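Protein yhhW (Escherichia coli, PDB 1TQ5) cleaves the flavonol quercetin with molecular oxygen as a metal-dependent 2,3-dioxygenase in vitro, although its physiological role is unknown. Local coordinates at residues M1-A13 and W21-F34. Residues are numbered along the deposited sequence; the frame is centred on the assembly and turned at random.
Sequences MIYLRKANERGHA and WHTFSFANYYDPNF
The indole of W21 is covered on both faces, by H12 on one and R10 on the other. The imidazole of H12 makes an offset stack on the six-membered ring, centroids 3.9 Å apart and planes at 26°, while R10 NH2 lies over the rim of the opposite face and the centre of the R10 guanidinium sits over W21 CB, CZ to CB 3.4 Å. Edge-on to the R10 guanidinium sits A7 O, which takes a nearly straight bond from R10 NE; this bond within 1-13 helps set the rotation of the guanidinium beside the indole, and D45 pairs with R10 NH1 beyond it. The R5 guanidinium likewise has two covered faces: R10 CA approaches one, and the ring of F34 lies flat beneath the other, planes 9° apart, with R5 CD centred over the phenyl 3.6 Å from its centroid. A bend at chi2 (54°) folds the R5 chain along that ring.

The W21 sandwich sits on a beta hairpin, strands 11-14 and 18-22, at one border of the N-terminal cupin sheet, while R5 belongs to strand 2-5, which joins a second sheet beside strand 204-208. In the hairpin G11 and H22 form an antiparallel hydrogen-bonded pair, H22 N donating to G11 O at 2.7 Å. The CA of G11 rests on the face of Y29, 3.4 Å from the ring centroid. From the ring's edge, Y29 OH accepts a 2.6 Å bond in the guanidinium plane from R5 NH2. R5 NE and NH2 also converge on T23 O, the former along a lone pair, the latter from above the carbonyl plane. D31 adds only a long salt bridge, R5 NH1 to OD1 at 3.6 Å. A methionine in place of R5 would probably leave T23 O without both side-chain donors, Y29 OH without its N-H partner and the D31 carboxylate without this cationic mate.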
# COMPACT_ATOMS: atom_id res chain seq x y z
N MSE A 1 19.95 -0.28 -9.72
CA MSE A 1 18.97 -1.40 -9.82
C MSE A 1 17.54 -0.86 -9.85
O MSE A 1 17.12 -0.16 -8.92
CB MSE A 1 19.13 -2.35 -8.63
CG MSE A 1 20.49 -3.03 -8.54
SE MSE A 1 20.83 -4.14 -9.91
CE MSE A 1 21.67 -3.03 -11.06
N ILE A 2 16.81 -1.18 -10.91
CA ILE A 2 15.43 -0.74 -11.06
C ILE A 2 14.68 -1.86 -11.77
O ILE A 2 15.06 -2.29 -12.86
CB ILE A 2 15.36 0.58 -11.88
CG1 ILE A 2 13.93 1.13 -11.89
CG2 ILE A 2 15.89 0.35 -13.28
CD1 ILE A 2 12.93 0.32 -12.67
N TYR A 3 13.60 -2.33 -11.15
CA TYR A 3 12.83 -3.41 -11.74
C TYR A 3 11.34 -3.14 -11.82
O TYR A 3 10.73 -2.65 -10.87
CB TYR A 3 13.14 -4.70 -10.98
CG TYR A 3 14.61 -5.03 -11.05
CD1 TYR A 3 15.19 -5.45 -12.25
CD2 TYR A 3 15.44 -4.87 -9.94
CE1 TYR A 3 16.56 -5.69 -12.34
CE2 TYR A 3 16.81 -5.11 -10.02
CZ TYR A 3 17.36 -5.52 -11.23
OH TYR A 3 18.71 -5.77 -11.31
N LEU A 4 10.77 -3.47 -12.97
CA LEU A 4 9.35 -3.25 -13.19
C LEU A 4 8.50 -4.47 -12.90
O LEU A 4 8.73 -5.55 -13.45
CB LEU A 4 9.13 -2.80 -14.64
CG LEU A 4 7.70 -2.59 -15.15
CD1 LEU A 4 7.08 -1.35 -14.52
CD2 LEU A 4 7.73 -2.45 -16.67
N ARG A 5 7.53 -4.30 -12.01
CA ARG A 5 6.60 -5.37 -11.66
C ARG A 5 5.33 -5.05 -12.45
O ARG A 5 4.49 -4.28 -11.98
CB ARG A 5 6.33 -5.35 -10.16
CG ARG A 5 5.24 -6.31 -9.69
CD ARG A 5 5.52 -7.72 -10.15
NE ARG A 5 4.80 -8.71 -9.35
CZ ARG A 5 4.65 -9.98 -9.71
NH1 ARG A 5 5.16 -10.40 -10.86
NH2 ARG A 5 4.01 -10.82 -8.92
N LYS A 6 5.19 -5.62 -13.64
CA LYS A 6 4.03 -5.36 -14.49
C LYS A 6 2.71 -5.75 -13.86
O LYS A 6 2.59 -6.80 -13.23
CB LYS A 6 4.17 -6.08 -15.83
CG LYS A 6 5.20 -5.48 -16.77
CD LYS A 6 5.14 -6.15 -18.14
CE LYS A 6 6.18 -5.59 -19.10
NZ LYS A 6 7.57 -5.88 -18.66
N ALA A 7 1.71 -4.90 -14.05
CA ALA A 7 0.38 -5.15 -13.51
C ALA A 7 -0.23 -6.47 -13.98
O ALA A 7 -0.84 -7.18 -13.18
CB ALA A 7 -0.55 -3.99 -13.86
N ASN A 8 -0.06 -6.80 -15.26
CA ASN A 8 -0.63 -8.02 -15.82
C ASN A 8 0.09 -9.31 -15.41
O ASN A 8 -0.42 -10.40 -15.63
CB ASN A 8 -0.68 -7.94 -17.35
CG ASN A 8 0.71 -7.83 -17.97
OD1 ASN A 8 1.46 -6.90 -17.68
ND2 ASN A 8 1.05 -8.79 -18.83
N GLU A 9 1.27 -9.19 -14.83
CA GLU A 9 2.00 -10.38 -14.40
C GLU A 9 1.84 -10.66 -12.91
O GLU A 9 2.46 -11.57 -12.37
CB GLU A 9 3.47 -10.24 -14.78
CG GLU A 9 3.67 -10.31 -16.28
CD GLU A 9 5.11 -10.11 -16.69
OE1 GLU A 9 5.41 -10.29 -17.90
OE2 GLU A 9 5.94 -9.79 -15.82
N ARG A 10 0.99 -9.87 -12.26
CA ARG A 10 0.73 -10.05 -10.83
C ARG A 10 -0.06 -11.33 -10.62
O ARG A 10 -0.73 -11.80 -11.53
CB ARG A 10 -0.08 -8.88 -10.27
CG ARG A 10 0.71 -7.61 -10.04
CD ARG A 10 -0.22 -6.51 -9.55
NE ARG A 10 -1.27 -6.24 -10.53
CZ ARG A 10 -2.29 -5.41 -10.33
NH1 ARG A 10 -2.41 -4.76 -9.18
NH2 ARG A 10 -3.20 -5.24 -11.29
N GLY A 11 0.02 -11.90 -9.42
CA GLY A 11 -0.74 -13.10 -9.12
C GLY A 11 -2.19 -12.67 -9.18
O GLY A 11 -2.49 -11.52 -8.92
N HIS A 12 -3.09 -13.58 -9.52
CA HIS A 12 -4.49 -13.21 -9.61
C HIS A 12 -5.42 -14.33 -9.18
O HIS A 12 -5.26 -15.48 -9.57
CB HIS A 12 -4.79 -12.79 -11.06
CG HIS A 12 -6.22 -12.43 -11.30
ND1 HIS A 12 -6.85 -11.38 -10.67
CD2 HIS A 12 -7.16 -12.99 -12.11
CE1 HIS A 12 -8.10 -11.30 -11.09
NE2 HIS A 12 -8.32 -12.27 -11.96
N ALA A 13 -6.40 -13.98 -8.35
CA ALA A 13 -7.39 -14.93 -7.87
C ALA A 13 -8.74 -14.23 -7.92
O ALA A 13 -8.88 -13.11 -7.43
CB ALA A 13 -7.07 -15.35 -6.45
N TRP A 21 -5.41 -8.95 -7.12
CA TRP A 21 -4.14 -9.03 -7.84
C TRP A 21 -3.05 -8.91 -6.77
O TRP A 21 -3.03 -7.96 -6.00
CB TRP A 21 -4.02 -7.91 -8.87
CG TRP A 21 -5.02 -8.06 -9.97
CD1 TRP A 21 -6.34 -7.72 -9.93
CD2 TRP A 21 -4.80 -8.67 -11.24
NE1 TRP A 21 -6.96 -8.09 -11.10
CE2 TRP A 21 -6.04 -8.67 -11.93
CE3 TRP A 21 -3.68 -9.23 -11.88
CZ2 TRP A 21 -6.19 -9.20 -13.21
CZ3 TRP A 21 -3.83 -9.76 -13.16
CH2 TRP A 21 -5.07 -9.74 -13.81
N HIS A 22 -2.16 -9.89 -6.73
CA HIS A 22 -1.08 -9.92 -5.74
C HIS A 22 0.25 -9.46 -6.30
O HIS A 22 0.75 -10.03 -7.27
CB HIS A 22 -0.89 -11.33 -5.21
CG HIS A 22 -2.14 -11.94 -4.67
ND1 HIS A 22 -2.79 -11.44 -3.56
CD2 HIS A 22 -2.87 -13.00 -5.09
CE1 HIS A 22 -3.87 -12.17 -3.33
NE2 HIS A 22 -3.94 -13.12 -4.24
N THR A 23 0.84 -8.44 -5.68
CA THR A 23 2.13 -7.95 -6.14
C THR A 23 3.24 -8.91 -5.72
O THR A 23 4.21 -9.10 -6.46
CB THR A 23 2.43 -6.56 -5.59
OG1 THR A 23 1.52 -5.61 -6.17
CG2 THR A 23 3.86 -6.16 -5.90
N PHE A 24 3.10 -9.51 -4.54
CA PHE A 24 4.09 -10.44 -3.99
C PHE A 24 3.43 -11.76 -3.63
O PHE A 24 2.20 -11.84 -3.50
CB PHE A 24 4.72 -9.90 -2.70
CG PHE A 24 5.34 -8.54 -2.84
CD1 PHE A 24 6.52 -8.36 -3.53
CD2 PHE A 24 4.71 -7.43 -2.29
CE1 PHE A 24 7.08 -7.10 -3.68
CE2 PHE A 24 5.26 -6.16 -2.43
CZ PHE A 24 6.45 -6.00 -3.13
N SER A 25 4.25 -12.79 -3.45
CA SER A 25 3.77 -14.11 -3.07
C SER A 25 2.76 -13.92 -1.94
O SER A 25 3.05 -13.25 -0.94
CB SER A 25 4.93 -14.98 -2.58
OG SER A 25 5.97 -15.04 -3.54
N PHE A 26 1.58 -14.50 -2.10
CA PHE A 26 0.53 -14.38 -1.10
C PHE A 26 -0.25 -15.68 -1.00
O PHE A 26 -0.66 -16.25 -2.01
CB PHE A 26 -0.43 -13.25 -1.47
CG PHE A 26 -1.39 -12.88 -0.38
CD1 PHE A 26 -0.96 -12.12 0.71
CD2 PHE A 26 -2.72 -13.28 -0.43
CE1 PHE A 26 -1.85 -11.78 1.73
CE2 PHE A 26 -3.61 -12.94 0.59
CZ PHE A 26 -3.18 -12.18 1.67
N ALA A 27 -0.47 -16.15 0.23
CA ALA A 27 -1.22 -17.38 0.45
C ALA A 27 -0.68 -18.50 -0.44
O ALA A 27 0.45 -18.95 -0.25
CB ALA A 27 -2.69 -17.15 0.16
N ASN A 28 -1.48 -18.93 -1.41
CA ASN A 28 -1.09 -20.01 -2.32
C ASN A 28 -0.38 -19.54 -3.58
O ASN A 28 0.00 -20.36 -4.43
CB ASN A 28 -2.32 -20.83 -2.71
CG ASN A 28 -2.96 -21.53 -1.52
OD1 ASN A 28 -2.30 -22.27 -0.80
ND2 ASN A 28 -4.26 -21.30 -1.33
N TYR A 29 -0.20 -18.23 -3.73
CA TYR A 29 0.49 -17.69 -4.89
C TYR A 29 1.96 -17.49 -4.54
O TYR A 29 2.29 -16.94 -3.49
CB TYR A 29 -0.14 -16.35 -5.30
CG TYR A 29 0.69 -15.55 -6.28
CD1 TYR A 29 0.95 -16.01 -7.57
CD2 TYR A 29 1.22 -14.31 -5.90
CE1 TYR A 29 1.72 -15.26 -8.47
CE2 TYR A 29 1.99 -13.56 -6.77
CZ TYR A 29 2.24 -14.03 -8.05
OH TYR A 29 3.00 -13.26 -8.90
N TYR A 30 2.85 -17.93 -5.43
CA TYR A 30 4.28 -17.81 -5.18
C TYR A 30 5.04 -17.24 -6.38
O TYR A 30 4.92 -17.75 -7.48
CB TYR A 30 4.87 -19.18 -4.83
CG TYR A 30 6.34 -19.17 -4.46
CD1 TYR A 30 6.75 -19.19 -3.12
CD2 TYR A 30 7.33 -19.15 -5.45
CE1 TYR A 30 8.10 -19.19 -2.78
CE2 TYR A 30 8.68 -19.16 -5.12
CZ TYR A 30 9.06 -19.18 -3.78
OH TYR A 30 10.39 -19.19 -3.44
N ASP A 31 5.81 -16.18 -6.14
CA ASP A 31 6.61 -15.58 -7.20
C ASP A 31 8.06 -15.64 -6.71
O ASP A 31 8.41 -15.02 -5.70
CB ASP A 31 6.21 -14.13 -7.46
CG ASP A 31 6.94 -13.53 -8.65
OD1 ASP A 31 6.44 -13.64 -9.79
OD2 ASP A 31 8.03 -12.96 -8.45
N PRO A 32 8.93 -16.38 -7.42
CA PRO A 32 10.35 -16.54 -7.08
C PRO A 32 11.16 -15.26 -6.94
O PRO A 32 12.12 -15.21 -6.17
CB PRO A 32 10.86 -17.45 -8.19
CG PRO A 32 10.00 -17.07 -9.36
CD PRO A 32 8.63 -17.00 -8.72
N ASN A 33 10.80 -14.23 -7.70
CA ASN A 33 11.52 -12.96 -7.64
C ASN A 33 10.89 -12.02 -6.62
O ASN A 33 11.57 -11.50 -5.73
CB ASN A 33 11.52 -12.29 -9.01
CG ASN A 33 12.21 -13.14 -10.07
OD1 ASN A 33 11.75 -13.21 -11.21
ND2 ASN A 33 13.31 -13.79 -9.70
N PHE A 34 9.58 -11.80 -6.75
CA PHE A 34 8.87 -10.92 -5.83
C PHE A 34 8.31 -11.68 -4.63
O PHE A 34 7.14 -12.02 -4.58
CB PHE A 34 7.75 -10.18 -6.58
CG PHE A 34 8.25 -9.29 -7.69
CD1 PHE A 34 8.56 -9.81 -8.94
CD2 PHE A 34 8.47 -7.93 -7.45
CE1 PHE A 34 9.08 -9.00 -9.94
CE2 PHE A 34 8.99 -7.10 -8.45
CZ PHE A 34 9.29 -7.64 -9.70
O HOH W 1 -1.13 -5.45 -6.55